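Carbohydrate binding module family 33 and 10 domain protein (Teredinibacter turnerae, PDB 6RW7) probably cleaves cellulose oxidatively as a copper-dependent AA10 lytic polysaccharide monooxygenase, of which this chain is the catalytic domain. Local coordinates at residues L114-K120 with F136-C142; S50-H55 with G69-W75; W86-N92 with D200-G204; V180-E184 with F195-V199; D81-N85 with P127-L131. One frame throughout, in Å; residues are numbered along the deposited sequence. Where two conformers were deposited one is given.

Interaction 1 (L114-K120 with F136-C142)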
# COMPACT_ATOMS: atom_id res chain seq x y z
N LEU A 114 -0.92 6.89 -9.90
CA LEU A 114 -0.42 6.47 -8.58
C LEU A 114 -1.10 7.40 -7.58
O LEU A 114 -0.95 8.63 -7.71
CB LEU A 114 1.10 6.62 -8.51
CG LEU A 114 1.99 5.72 -9.36
CD1 LEU A 114 1.81 4.27 -9.02
CD2 LEU A 114 1.90 5.99 -10.86
N VAL A 115 -1.87 6.85 -6.65
CA VAL A 115 -2.71 7.64 -5.72
C VAL A 115 -2.33 7.25 -4.30
O VAL A 115 -2.12 6.07 -4.05
CB VAL A 115 -4.21 7.36 -6.00
CG1 VAL A 115 -5.11 8.29 -5.23
CG2 VAL A 115 -4.52 7.46 -7.49
N PHE A 116 -2.26 8.23 -3.40
CA PHE A 116 -1.84 7.99 -2.00
C PHE A 116 -2.74 8.77 -1.06
O PHE A 116 -2.92 9.98 -1.25
CB PHE A 116 -0.42 8.46 -1.76
CG PHE A 116 0.65 7.81 -2.60
CD1 PHE A 116 0.85 8.19 -3.92
CD2 PHE A 116 1.43 6.80 -2.08
CE1 PHE A 116 1.87 7.61 -4.67
CE2 PHE A 116 2.42 6.21 -2.83
CZ PHE A 116 2.64 6.61 -4.12
N TYR A 117 -3.21 8.07 -0.03
CA TYR A 117 -3.98 8.64 1.09
C TYR A 117 -3.20 8.42 2.37
O TYR A 117 -2.47 7.44 2.46
CB TYR A 117 -5.33 7.95 1.21
CG TYR A 117 -6.29 8.15 0.08
CD1 TYR A 117 -6.20 7.42 -1.10
CD2 TYR A 117 -7.37 9.02 0.22
CE1 TYR A 117 -7.11 7.62 -2.12
CE2 TYR A 117 -8.32 9.17 -0.77
CZ TYR A 117 -8.20 8.45 -1.94
OH TYR A 117 -9.11 8.63 -2.97
N ILE A 118 -3.41 9.29 3.36
CA ILE A 118 -2.80 9.10 4.70
C ILE A 118 -3.90 9.20 5.74
O ILE A 118 -4.93 9.86 5.48
CB ILE A 118 -1.64 10.10 4.92
CG1 ILE A 118 -0.78 9.70 6.12
CG2 ILE A 118 -2.13 11.54 4.99
CD1 ILE A 118 0.54 10.40 6.15
N THR A 119 -3.66 8.59 6.88
CA THR A 119 -4.56 8.72 8.04
C THR A 119 -4.68 10.21 8.43
O THR A 119 -3.76 11.01 8.21
CB THR A 119 -4.11 7.80 9.17
OG1 THR A 119 -2.68 7.88 9.31
CG2 THR A 119 -4.53 6.36 8.92
N LYS A 120 -5.82 10.55 9.00
CA LYS A 120 -6.11 11.90 9.51
C LYS A 120 -5.09 12.26 10.57
O LYS A 120 -4.52 11.40 11.24
CB LYS A 120 -7.52 11.94 10.08
CG LYS A 120 -8.64 11.75 9.07
CD LYS A 120 -9.98 12.05 9.68
CE LYS A 120 -11.03 12.32 8.63
NZ LYS A 120 -11.60 11.05 8.17
N PHE A 136 -9.01 7.82 7.61
CA PHE A 136 -8.24 8.37 6.48
C PHE A 136 -8.79 9.70 6.02
O PHE A 136 -10.01 9.97 6.14
CB PHE A 136 -8.23 7.41 5.29
CG PHE A 136 -7.29 6.26 5.53
CD1 PHE A 136 -7.69 5.11 6.19
CD2 PHE A 136 -5.98 6.34 5.08
CE1 PHE A 136 -6.79 4.08 6.45
CE2 PHE A 136 -5.09 5.31 5.34
CZ PHE A 136 -5.51 4.18 6.00
N GLU A 137 -7.89 10.54 5.52
CA GLU A 137 -8.26 11.78 4.80
C GLU A 137 -9.19 11.42 3.64
O GLU A 137 -9.00 10.35 3.00
CB GLU A 137 -7.00 12.48 4.28
CG GLU A 137 -6.11 13.04 5.36
CD GLU A 137 -5.08 14.04 4.86
OE1 GLU A 137 -4.54 13.84 3.72
OE2 GLU A 137 -4.80 15.02 5.61
N ASP A 138 -10.16 12.28 3.38
CA ASP A 138 -11.16 12.04 2.31
C ASP A 138 -10.53 12.14 0.93
O ASP A 138 -11.06 11.50 0.04
CB ASP A 138 -12.31 13.03 2.44
CG ASP A 138 -13.13 12.79 3.70
OD1 ASP A 138 -13.09 11.65 4.24
OD2 ASP A 138 -13.79 13.74 4.14
N GLN A 139 -9.50 12.97 0.76
CA GLN A 139 -8.86 13.21 -0.54
C GLN A 139 -7.43 12.69 -0.46
O GLN A 139 -6.79 12.72 0.59
CB GLN A 139 -8.88 14.70 -0.89
CG GLN A 139 -10.29 15.26 -1.08
CD GLN A 139 -10.96 14.66 -2.28
OE1 GLN A 139 -10.34 14.46 -3.32
NE2 GLN A 139 -12.24 14.34 -2.14
N PRO A 140 -6.86 12.26 -1.60
CA PRO A 140 -5.47 11.83 -1.59
C PRO A 140 -4.51 13.00 -1.37
O PRO A 140 -4.78 14.09 -1.84
CB PRO A 140 -5.24 11.20 -2.97
CG PRO A 140 -6.39 11.68 -3.81
CD PRO A 140 -7.52 12.09 -2.89
N PHE A 141 -3.38 12.75 -0.71
CA PHE A 141 -2.31 13.78 -0.55
C PHE A 141 -1.39 13.77 -1.77
O PHE A 141 -0.66 14.73 -1.96
CB PHE A 141 -1.53 13.56 0.74
CG PHE A 141 -0.61 12.37 0.76
CD1 PHE A 141 0.67 12.44 0.25
CD2 PHE A 141 -1.02 11.17 1.33
CE1 PHE A 141 1.53 11.35 0.31
CE2 PHE A 141 -0.16 10.09 1.42
CZ PHE A 141 1.10 10.17 0.88
N CYS A 142 -1.41 12.71 -2.58
CA CYS A 142 -0.56 12.61 -3.78
C CYS A 142 -1.37 11.85 -4.82
O CYS A 142 -1.94 10.81 -4.49
CB CYS A 142 0.74 11.91 -3.42
SG CYS A 142 1.96 11.83 -4.75
O HOH W 1 -10.96 10.55 -2.59
O HOH W 2 -4.61 11.69 2.12
O HOH W 3 -14.06 11.51 6.63

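Interaction 2 (S50-H55 with G69-W75)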
# COMPACT_ATOMS: atom_id res chain seq x y z
N SER A 50 -0.66 -9.36 -5.16
CA SER A 50 -1.97 -9.57 -5.83
C SER A 50 -3.12 -8.96 -5.03
O SER A 50 -4.19 -9.58 -5.02
CB SER A 50 -2.18 -11.04 -6.06
OG SER A 50 -1.06 -11.60 -6.71
N VAL A 51 -2.92 -7.81 -4.41
CA VAL A 51 -4.07 -7.09 -3.79
C VAL A 51 -4.66 -6.24 -4.92
O VAL A 51 -4.06 -5.21 -5.27
CB VAL A 51 -3.69 -6.25 -2.56
CG1 VAL A 51 -4.96 -5.74 -1.92
CG2 VAL A 51 -2.87 -7.04 -1.55
N VAL A 52 -5.76 -6.71 -5.52
CA VAL A 52 -6.15 -6.29 -6.89
C VAL A 52 -7.66 -6.11 -7.04
O VAL A 52 -8.44 -6.86 -6.41
CB VAL A 52 -5.59 -7.26 -7.95
CG1 VAL A 52 -6.19 -8.65 -7.85
CG2 VAL A 52 -5.72 -6.71 -9.37
N ALA A 53 -8.01 -5.15 -7.89
CA ALA A 53 -9.39 -4.94 -8.35
C ALA A 53 -9.36 -4.45 -9.78
O ALA A 53 -8.27 -4.20 -10.32
CB ALA A 53 -10.09 -3.96 -7.43
N HIS A 54 -10.53 -4.27 -10.39
CA HIS A 54 -10.65 -3.73 -11.75
C HIS A 54 -11.67 -2.60 -11.71
O HIS A 54 -12.80 -2.81 -12.11
CB HIS A 54 -11.04 -4.83 -12.74
CG HIS A 54 -9.97 -5.85 -12.88
ND1 HIS A 54 -9.88 -6.94 -12.05
CD2 HIS A 54 -8.92 -5.92 -13.73
CE1 HIS A 54 -8.80 -7.63 -12.36
NE2 HIS A 54 -8.23 -7.05 -13.42
N HIS A 55 -11.23 -1.45 -11.22
CA HIS A 55 -12.08 -0.24 -11.11
C HIS A 55 -11.18 0.94 -10.79
O HIS A 55 -9.94 0.78 -10.81
CB HIS A 55 -13.20 -0.46 -10.09
CG HIS A 55 -12.74 -0.79 -8.71
ND1 HIS A 55 -11.74 -0.07 -8.03
CD2 HIS A 55 -13.14 -1.77 -7.88
CE1 HIS A 55 -11.60 -0.60 -6.84
NE2 HIS A 55 -12.43 -1.65 -6.72
N GLY A 69 -7.07 -4.18 1.83
CA GLY A 69 -7.44 -5.23 0.88
C GLY A 69 -8.39 -4.72 -0.19
O GLY A 69 -8.60 -5.41 -1.19
N PHE A 70 -9.03 -3.58 0.08
CA PHE A 70 -10.04 -2.90 -0.78
C PHE A 70 -11.11 -3.88 -1.30
O PHE A 70 -11.59 -3.70 -2.43
CB PHE A 70 -9.34 -2.15 -1.92
CG PHE A 70 -10.07 -0.89 -2.26
CD1 PHE A 70 -9.98 0.23 -1.45
CD2 PHE A 70 -10.91 -0.84 -3.36
CE1 PHE A 70 -10.70 1.38 -1.74
CE2 PHE A 70 -11.62 0.31 -3.64
CZ PHE A 70 -11.50 1.43 -2.85
N ASP A 71 -11.51 -4.84 -0.48
CA ASP A 71 -12.55 -5.84 -0.83
C ASP A 71 -12.20 -6.50 -2.17
O ASP A 71 -13.14 -6.84 -2.95
CB ASP A 71 -13.94 -5.20 -0.91
CG ASP A 71 -14.45 -4.63 0.40
OD1 ASP A 71 -13.68 -4.58 1.38
OD2 ASP A 71 -15.67 -4.24 0.44
N GLY A 72 -10.90 -6.72 -2.38
CA GLY A 72 -10.34 -7.11 -3.69
C GLY A 72 -10.57 -8.58 -4.04
O GLY A 72 -11.26 -9.34 -3.30
N GLU A 73 -9.97 -9.00 -5.14
CA GLU A 73 -10.40 -10.21 -5.87
C GLU A 73 -9.68 -11.46 -5.39
O GLU A 73 -10.26 -12.54 -5.51
CB GLU A 73 -10.15 -10.03 -7.36
CG GLU A 73 -10.96 -8.89 -7.93
CD GLU A 73 -10.94 -8.74 -9.44
OE1 GLU A 73 -10.48 -9.68 -10.11
OE2 GLU A 73 -11.38 -7.70 -9.95
N THR A 74 -8.43 -11.37 -4.96
CA THR A 74 -7.67 -12.61 -4.62
C THR A 74 -8.24 -13.26 -3.36
O THR A 74 -8.41 -14.51 -3.32
CB THR A 74 -6.17 -12.31 -4.49
OG1 THR A 74 -5.80 -11.62 -5.69
CG2 THR A 74 -5.33 -13.55 -4.23
N TRP A 75 -8.48 -12.44 -2.34
CA TRP A 75 -9.11 -12.83 -1.06
C TRP A 75 -9.77 -11.60 -0.47
O TRP A 75 -9.29 -10.49 -0.69
CB TRP A 75 -8.12 -13.48 -0.07
CG TRP A 75 -6.67 -13.52 -0.45
CD1 TRP A 75 -5.90 -14.65 -0.56
CD2 TRP A 75 -5.80 -12.41 -0.69
NE1 TRP A 75 -4.60 -14.31 -0.83
CE2 TRP A 75 -4.51 -12.95 -0.93
CE3 TRP A 75 -5.99 -11.03 -0.75
CZ2 TRP A 75 -3.42 -12.13 -1.20
CZ3 TRP A 75 -4.91 -10.23 -1.04
CH2 TRP A 75 -3.64 -10.77 -1.27
O HOH W 4 -6.97 -9.00 -4.00
O HOH W 5 -12.93 -5.65 -9.23
O HOH W 6 -12.92 -3.67 -4.76

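Interaction 3 (W86-N92 with D200-G204)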
# COMPACT_ATOMS: atom_id res chain seq x y z
N TRP A 86 1.56 -4.38 13.22
CA TRP A 86 2.36 -4.58 11.98
C TRP A 86 3.74 -3.95 12.15
O TRP A 86 3.90 -2.99 12.91
CB TRP A 86 1.62 -3.97 10.79
CG TRP A 86 0.39 -4.70 10.37
CD1 TRP A 86 -0.89 -4.56 10.83
CD2 TRP A 86 0.34 -5.71 9.36
NE1 TRP A 86 -1.72 -5.43 10.20
CE2 TRP A 86 -1.00 -6.14 9.27
CE3 TRP A 86 1.30 -6.27 8.50
CZ2 TRP A 86 -1.40 -7.10 8.35
CZ3 TRP A 86 0.91 -7.23 7.60
CH2 TRP A 86 -0.42 -7.64 7.53
N PRO A 87 4.76 -4.41 11.40
CA PRO A 87 6.05 -3.74 11.39
C PRO A 87 5.90 -2.28 10.95
O PRO A 87 5.16 -2.00 10.02
CB PRO A 87 6.91 -4.51 10.36
CG PRO A 87 6.18 -5.82 10.16
CD PRO A 87 4.73 -5.56 10.48
N VAL A 88 6.63 -1.38 11.61
CA VAL A 88 6.53 0.10 11.39
C VAL A 88 7.92 0.65 11.09
O VAL A 88 8.88 0.25 11.80
CB VAL A 88 5.94 0.79 12.63
CG1 VAL A 88 7.01 0.96 13.70
CG2 VAL A 88 5.30 2.13 12.30
N THR A 89 8.05 1.56 10.12
CA THR A 89 9.34 2.18 9.82
C THR A 89 9.23 3.69 10.03
O THR A 89 8.18 4.32 9.82
CB THR A 89 9.95 1.69 8.51
OG1 THR A 89 9.00 1.99 7.50
CG2 THR A 89 10.27 0.20 8.51
N SER A 90 10.33 4.22 10.49
CA SER A 90 10.49 5.67 10.73
C SER A 90 10.35 6.41 9.41
O SER A 90 10.84 5.90 8.39
CB SER A 90 11.81 5.96 11.39
OG SER A 90 11.82 7.29 11.88
N PHE A 91 9.68 7.55 9.42
CA PHE A 91 9.39 8.28 8.18
C PHE A 91 9.32 9.76 8.47
O PHE A 91 8.98 10.13 9.60
CB PHE A 91 8.10 7.74 7.59
CG PHE A 91 7.93 7.95 6.11
CD1 PHE A 91 8.86 7.47 5.22
CD2 PHE A 91 6.79 8.55 5.60
CE1 PHE A 91 8.70 7.63 3.85
CE2 PHE A 91 6.63 8.72 4.24
CZ PHE A 91 7.57 8.23 3.36
N ASN A 92 9.55 10.55 7.43
CA ASN A 92 9.54 12.03 7.53
C ASN A 92 8.48 12.58 6.57
O ASN A 92 8.15 11.96 5.56
CB ASN A 92 10.93 12.62 7.25
CG ASN A 92 12.00 12.30 8.28
OD1 ASN A 92 11.76 12.35 9.48
ND2 ASN A 92 13.20 12.02 7.83
N ASP A 200 2.86 1.16 7.00
CA ASP A 200 2.83 1.53 8.43
C ASP A 200 4.06 2.39 8.70
O ASP A 200 5.19 1.88 8.56
CB ASP A 200 2.77 0.28 9.31
CG ASP A 200 1.48 -0.48 9.16
OD1 ASP A 200 0.46 -0.04 9.70
OD2 ASP A 200 1.48 -1.49 8.45
N VAL A 201 3.85 3.65 9.08
CA VAL A 201 4.94 4.63 9.28
C VAL A 201 4.83 5.28 10.66
O VAL A 201 3.73 5.44 11.18
CB VAL A 201 4.96 5.67 8.17
CG1 VAL A 201 5.51 5.05 6.89
CG2 VAL A 201 3.59 6.29 7.97
N ASP A 202 5.98 5.60 11.24
CA ASP A 202 6.09 6.31 12.53
C ASP A 202 6.84 7.61 12.25
O ASP A 202 8.02 7.59 11.89
CB ASP A 202 6.76 5.44 13.58
CG ASP A 202 7.00 6.14 14.91
OD1 ASP A 202 6.39 7.19 15.15
OD2 ASP A 202 7.87 5.63 15.67
N PHE A 203 6.15 8.73 12.39
CA PHE A 203 6.71 10.08 12.17
C PHE A 203 7.43 10.59 13.42
O PHE A 203 8.01 11.66 13.36
CB PHE A 203 5.61 11.04 11.76
CG PHE A 203 5.11 10.82 10.36
CD1 PHE A 203 4.10 9.93 10.08
CD2 PHE A 203 5.67 11.53 9.31
CE1 PHE A 203 3.62 9.77 8.79
CE2 PHE A 203 5.18 11.38 8.01
CZ PHE A 203 4.18 10.47 7.74
N GLY A 204 7.31 9.88 14.54
CA GLY A 204 7.90 10.34 15.80
C GLY A 204 7.29 11.65 16.27
O GLY A 204 6.21 12.07 15.76
O HOH W 7 3.70 -3.03 8.01
O HOH W 8 6.93 0.17 7.18
O HOH W 9 9.87 7.16 13.59
O HOH W 10 8.99 12.64 11.04

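Interaction 4 (V180-E184 with F195-V199)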
# COMPACT_ATOMS: atom_id res chain seq x y z
N VAL A 180 -0.81 5.49 8.82
CA VAL A 180 -0.86 4.52 7.70
C VAL A 180 -1.03 5.29 6.41
O VAL A 180 -1.84 6.23 6.36
CB VAL A 180 -2.01 3.52 7.87
CG1 VAL A 180 -1.99 2.54 6.71
CG2 VAL A 180 -1.94 2.78 9.19
N ILE A 181 -0.27 4.88 5.40
CA ILE A 181 -0.46 5.37 4.01
C ILE A 181 -1.14 4.25 3.23
O ILE A 181 -0.68 3.11 3.27
CB ILE A 181 0.88 5.83 3.43
CG1 ILE A 181 1.36 7.06 4.19
CG2 ILE A 181 0.77 6.07 1.92
CD1 ILE A 181 2.78 7.47 3.91
N PHE A 182 -2.24 4.59 2.55
CA PHE A 182 -3.01 3.67 1.68
C PHE A 182 -2.76 4.14 0.24
O PHE A 182 -3.02 5.32 -0.08
CB PHE A 182 -4.49 3.66 2.09
CG PHE A 182 -5.38 3.13 1.00
CD1 PHE A 182 -5.49 1.77 0.81
CD2 PHE A 182 -6.04 3.98 0.14
CE1 PHE A 182 -6.26 1.25 -0.21
CE2 PHE A 182 -6.82 3.46 -0.89
CZ PHE A 182 -6.91 2.11 -1.06
N ALA A 183 -2.25 3.26 -0.61
CA ALA A 183 -1.80 3.64 -1.96
C ALA A 183 -2.37 2.72 -3.02
O ALA A 183 -2.57 1.52 -2.78
CB ALA A 183 -0.29 3.63 -2.02
N GLU A 184 -2.54 3.28 -4.20
CA GLU A 184 -3.06 2.57 -5.37
C GLU A 184 -2.15 2.77 -6.57
O GLU A 184 -1.64 3.90 -6.77
CB GLU A 184 -4.45 3.09 -5.75
CG GLU A 184 -5.46 3.05 -4.63
CD GLU A 184 -6.83 3.59 -5.01
OE1 GLU A 184 -6.94 4.24 -6.09
OE2 GLU A 184 -7.76 3.36 -4.22
N PHE A 195 -3.82 -2.03 -8.16
CA PHE A 195 -3.16 -2.74 -7.04
C PHE A 195 -3.09 -1.81 -5.84
O PHE A 195 -3.04 -0.57 -6.02
CB PHE A 195 -1.79 -3.24 -7.46
CG PHE A 195 -1.90 -4.26 -8.56
CD1 PHE A 195 -1.89 -3.85 -9.88
CD2 PHE A 195 -2.06 -5.60 -8.26
CE1 PHE A 195 -2.06 -4.79 -10.89
CE2 PHE A 195 -2.25 -6.53 -9.27
CZ PHE A 195 -2.26 -6.11 -10.57
N PHE A 196 -3.20 -2.40 -4.66
CA PHE A 196 -3.34 -1.67 -3.39
C PHE A 196 -2.20 -2.03 -2.44
O PHE A 196 -1.82 -3.17 -2.37
CB PHE A 196 -4.69 -1.97 -2.74
CG PHE A 196 -5.85 -1.68 -3.65
CD1 PHE A 196 -6.31 -2.64 -4.53
CD2 PHE A 196 -6.42 -0.42 -3.66
CE1 PHE A 196 -7.35 -2.34 -5.39
CE2 PHE A 196 -7.47 -0.13 -4.52
CZ PHE A 196 -7.92 -1.10 -5.39
N SER A 197 -1.72 -1.06 -1.69
CA SER A 197 -0.58 -1.28 -0.77
C SER A 197 -0.67 -0.31 0.41
O SER A 197 -0.84 0.90 0.17
CB SER A 197 0.70 -1.18 -1.53
OG SER A 197 1.82 -1.67 -0.79
N CYS A 198 -0.63 -0.84 1.63
CA CYS A 198 -0.60 -0.03 2.87
C CYS A 198 0.82 0.01 3.45
O CYS A 198 1.49 -1.02 3.46
CB CYS A 198 -1.53 -0.61 3.92
SG CYS A 198 -3.24 -0.12 3.60
N VAL A 199 1.21 1.16 3.96
CA VAL A 199 2.52 1.36 4.61
C VAL A 199 2.28 1.85 6.04
O VAL A 199 1.63 2.91 6.21
CB VAL A 199 3.39 2.37 3.83
CG1 VAL A 199 4.80 2.37 4.40
CG2 VAL A 199 3.42 2.06 2.34

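Interaction 5 (D81-N85 with P127-L131)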
# COMPACT_ATOMS: atom_id res chain seq x y z
N ASP A 81 -5.46 -6.86 5.70
CA ASP A 81 -6.54 -6.24 6.50
C ASP A 81 -6.44 -6.67 7.96
O ASP A 81 -7.05 -6.00 8.80
CB ASP A 81 -7.92 -6.59 5.95
CG ASP A 81 -8.16 -5.98 4.59
OD1 ASP A 81 -7.89 -4.75 4.44
OD2 ASP A 81 -8.63 -6.72 3.70
N THR A 82 -5.73 -7.76 8.26
CA THR A 82 -5.68 -8.35 9.62
C THR A 82 -5.32 -7.27 10.65
O THR A 82 -4.26 -6.66 10.57
CB THR A 82 -4.67 -9.49 9.65
OG1 THR A 82 -5.02 -10.41 8.61
CG2 THR A 82 -4.67 -10.21 10.98
N PRO A 83 -6.12 -7.07 11.72
CA PRO A 83 -5.67 -6.27 12.85
C PRO A 83 -4.43 -6.89 13.49
O PRO A 83 -4.43 -8.09 13.79
CB PRO A 83 -6.87 -6.27 13.81
CG PRO A 83 -8.04 -6.59 12.94
CD PRO A 83 -7.50 -7.56 11.91
N ALA A 84 -3.39 -6.09 13.66
CA ALA A 84 -2.13 -6.51 14.31
C ALA A 84 -1.25 -5.32 14.62
O ALA A 84 -1.48 -4.23 14.06
CB ALA A 84 -1.33 -7.43 13.41
N ASN A 85 -0.25 -5.53 15.47
CA ASN A 85 0.93 -4.64 15.55
C ASN A 85 1.83 -4.99 14.36
O ASN A 85 2.71 -5.85 14.50
CB ASN A 85 1.65 -4.73 16.90
CG ASN A 85 2.64 -3.61 17.12
OD1 ASN A 85 2.93 -2.85 16.19
ND2 ASN A 85 3.17 -3.50 18.33
N PRO A 127 -4.14 -1.60 17.21
CA PRO A 127 -3.78 -2.91 16.66
C PRO A 127 -4.83 -4.02 16.83
O PRO A 127 -4.53 -5.10 16.38
CB PRO A 127 -2.47 -3.22 17.39
CG PRO A 127 -2.63 -2.53 18.72
CD PRO A 127 -3.31 -1.23 18.36
N THR A 128 -6.02 -3.75 17.39
CA THR A 128 -7.07 -4.76 17.69
C THR A 128 -8.22 -4.64 16.70
O THR A 128 -9.07 -5.52 16.69
CB THR A 128 -7.61 -4.61 19.12
OG1 THR A 128 -8.43 -3.44 19.19
CG2 THR A 128 -6.50 -4.53 20.14
N ARG A 129 -8.24 -3.59 15.89
CA ARG A 129 -9.40 -3.37 14.99
C ARG A 129 -8.85 -3.11 13.60
O ARG A 129 -7.68 -2.67 13.47
CB ARG A 129 -10.29 -2.24 15.50
CG ARG A 129 -9.66 -0.86 15.39
CD ARG A 129 -10.67 0.27 15.24
NE ARG A 129 -10.03 1.58 15.36
CZ ARG A 129 -9.55 2.32 14.35
NH1 ARG A 129 -9.59 1.88 13.11
NH2 ARG A 129 -8.99 3.49 14.61
N GLU A 130 -9.69 -3.35 12.61
CA GLU A 130 -9.36 -3.02 11.21
C GLU A 130 -9.38 -1.50 11.04
O GLU A 130 -10.17 -0.78 11.69
CB GLU A 130 -10.35 -3.64 10.23
CG GLU A 130 -10.15 -5.13 10.05
CD GLU A 130 -10.57 -5.60 8.68
OE1 GLU A 130 -10.54 -4.77 7.74
OE2 GLU A 130 -10.94 -6.80 8.55
N LEU A 131 -8.56 -1.03 10.13
CA LEU A 131 -8.69 0.35 9.63
C LEU A 131 -10.09 0.54 9.04
O LEU A 131 -10.69 -0.41 8.52
CB LEU A 131 -7.61 0.60 8.58
CG LEU A 131 -6.18 0.55 9.10
CD1 LEU A 131 -5.20 0.50 7.92
CD2 LEU A 131 -5.91 1.75 10.00
O HOH W 11 -6.77 -3.21 8.78
O HOH W 12 -4.67 -3.11 13.30

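Interaction 1 (L114-K120 with F136-C142)
Pro-140 lies alongside the phenol of Tyr-117, pointing the same way, with its CB 4.1 Å from the ring centroid and only 7° off the normal, a CH-pi contact over the face. The edge of the same ring is turned toward the carbonyl O of Asp-138, and a water joins that O to Tyr-117 OH. Phe-141 crosses Ile-118 at about a right angle. Its CG sits between its own backbone N and carbonyl carbon (chi1 72°), which lays the ring face over Phe-116 CB, 3.9 Å from the centroid, with its edge at Tyr-117 C and Ile-118 N. Farther along, Thr-119 CG2 rests over the Phe-136 ring, while Thr-119 OG1 turns to His-179. Lys-120 bends at its last torsion to put NZ 2.8 Å from Phe-136 O, above the carbonyl plane, and also reaches Ala-134 O. Glu-137 N donates a straight hydrogen bond to Ile-118 O (3.0 Å), and its carboxylate reaches Arg-175 in a salt bridge. Phe-116 N donates to Cys-142 O at 2.8 Å; Phe-116 O receives weak hydrogen bonds from the N atoms of Phe-141 and Cys-142. Two residues facing one make a classic beta bulge, here where the returning chain joins strand 111-118 and Cys-142 forms its disulfide with Cys-170.

Interaction 2 (S50-H55 with G69-W75)
His-55 and Phe-70 meet rim to rim, neither ring over the face of the other, their planes 57° apart. Ala-53 CB sits over one face of the His-55 imidazole, and a water at its edge links NE2 to Phe-70 O. With CG between its backbone N and carbonyl carbon (chi1 59°), His-55 brings its ring rim to Phe-70, CE1 lying 3.3 Å from Phe-70 CE2. Phe-70 itself stacks on Phe-196. At the other end Trp-75 has Thr-74 CG2 over one face of the indole, while Val-51 CG2 comes up to the six-membered ring in plane at the edge, 3.8 Å from CZ3. The His-54 ring is also met at its edge: ND1 donates to Glu-73 OE2 at 2.7 Å, nearly straight and in the imidazole plane, though the ring approaches the oxygen from above the carboxylate plane. A water held by His-54 N gives a second hydrogen bond to that oxygen. Between these ends, Glu-73 N donates to Val-52 O (2.9 Å) and Thr-74 OG1 to Ser-50 O (2.7 Å). One water ties Ser-50 O, Val-52 N and Thr-74 N together. His-54 NE2 hydrogen-bonds Glu-193, which can bind copper(I), though this chain's own copper(I) is held by His-1 and His-107. Both ring nitrogens of His-54 are thus engaged by carboxylates, and Glu-73 and Glu-193 together set the rotation of the imidazole.

Interaction 3 (W86-N92 with D200-G204)
Asp-200 O is gripped twice, by the backbone N of Thr-89 at 3.3 Å and by a water at 2.8 Å that accepts from Thr-89 OG1. From there strands 89-90 and 193-202 pair in parallel within the mixed sheet: Asp-202 N donates to Thr-89 O (2.9 Å), and Phe-91 N to Asp-202 O (3.0 Å). With CG swung away from its backbone N (chi1 -157°), Phe-91 brings its ring edge toward the face of Phe-203 in an offset edge-to-face pair, planes 71° apart, and its CB packs on Val-201 CG1 at 3.8 Å. At the other end the Asp-200 carboxylate lies nearly parallel to the Trp-86 indole, with OD2 3.4 Å from Trp-86 CB. Arg-10 forms a salt bridge with that OD2 and a cation-pi contact with the indole, while a water joins OD2 to Pro-87 O. Asp-202 OD1 accepts from Gly-204 N, an Asx turn just where the strand ends. The buried carboxylate of Asp-200 is therefore met by charge and water, which would probably keep it ionised.

Interaction 4 (V180-E184 with F195-V199)
Phe-182 and Phe-196 lie side by side on one face of the beta hairpin formed by strands 178-187 and 193-202, pointing the same way, with Phe-182 CZ 3.7 Å from Phe-196 CD2. The hairpin runs through the middle of the immunoglobulin-like beta sandwich of this family. The Phe-182 ring edge near CD1 meets Cys-198 SG at 4.1 Å, a sulfur-aromatic contact; that sulfur is in a disulfide with Cys-68. The other face carries Ile-181, Val-199, Ala-183 and Ser-197, turned toward strands 3-6 and 96-101. The two strands are joined by paired backbone hydrogen bonds: Ile-181 with Val-199 (N to O 2.9 Å, O to N 2.8 Å) and Ala-183 with Ser-197, both hydrogen-bonded pairs of an antiparallel sheet. Ser-197 OG hydrogen-bonds Gln-11. At the polar edge, Glu-184 carries a salt bridge from Arg-194 to OE1 and a hydrogen bond from Arg-58 N to OE2. Its carboxylate stands almost perpendicular to the Phe-196 ring, with OE2 in plane at the ring edge, 3.5 Å from CE2.

Interaction 5 (D81-N85 with P127-L131)
Apolar packing centres on Pro-83, whose ring packs on the backbone of the loop 127-131: CB lies 3.6 Å from Thr-128 C and CG 3.6 Å from Arg-129 C, so the proline rests on backbone more than on side chains. Pro-127 CB in turn lies 3.6 Å from Ala-84 O. The methylene CG of Glu-130 lies 3.5 Å from Asp-81 O and also touches Pro-83 CG. The direct polar approach, Ala-84 N to Pro-127 O, is too badly angled to bond. One water bridges Asp-81 O (2.8 Å) to Leu-131 N, and another accepts a long hydrogen bond from Ala-84 N and probably donates to Arg-129 O. As for charge, the carboxylates of Asp-81 and Glu-130 lie with nearly parallel planes, 5° apart, with OD1 and OE1 4.2 Å from each other. Each has its own partners: Asp-81 takes hydrogen bonds from the N atoms of Gly-69 and Ala-78, and Glu-130 OE1 hydrogen-bonds His-66 ND1. Those partners would probably ease the repulsion between two like charges at this join of two long loops.

The centre of interaction 4 lies about 2 Å from that of the chain, and the others gather round its hairpin. Interaction 1 joins one side, Tyr-117 N lying 2.8 Å from Phe-182 O; interaction 2 joins the other, Val-51 O 3.0 Å from Phe-196 N. Interaction 3 pairs strand 89-90 with the C-terminal end of strand 193-202, and Ile-118 CD1 of interaction 1 touches its Phe-203 CZ at 4.0 Å. Interaction 5 packs through Leu-131 CD1 on Val-180 CG1 (4.0 Å), and Asp-81 OD1 reaches Gly-69 N at 2.8 Å. Copper(I) is about 3 Å from the nearest atom of the Phe-195 side chain and about 7 Å from that of Val-52.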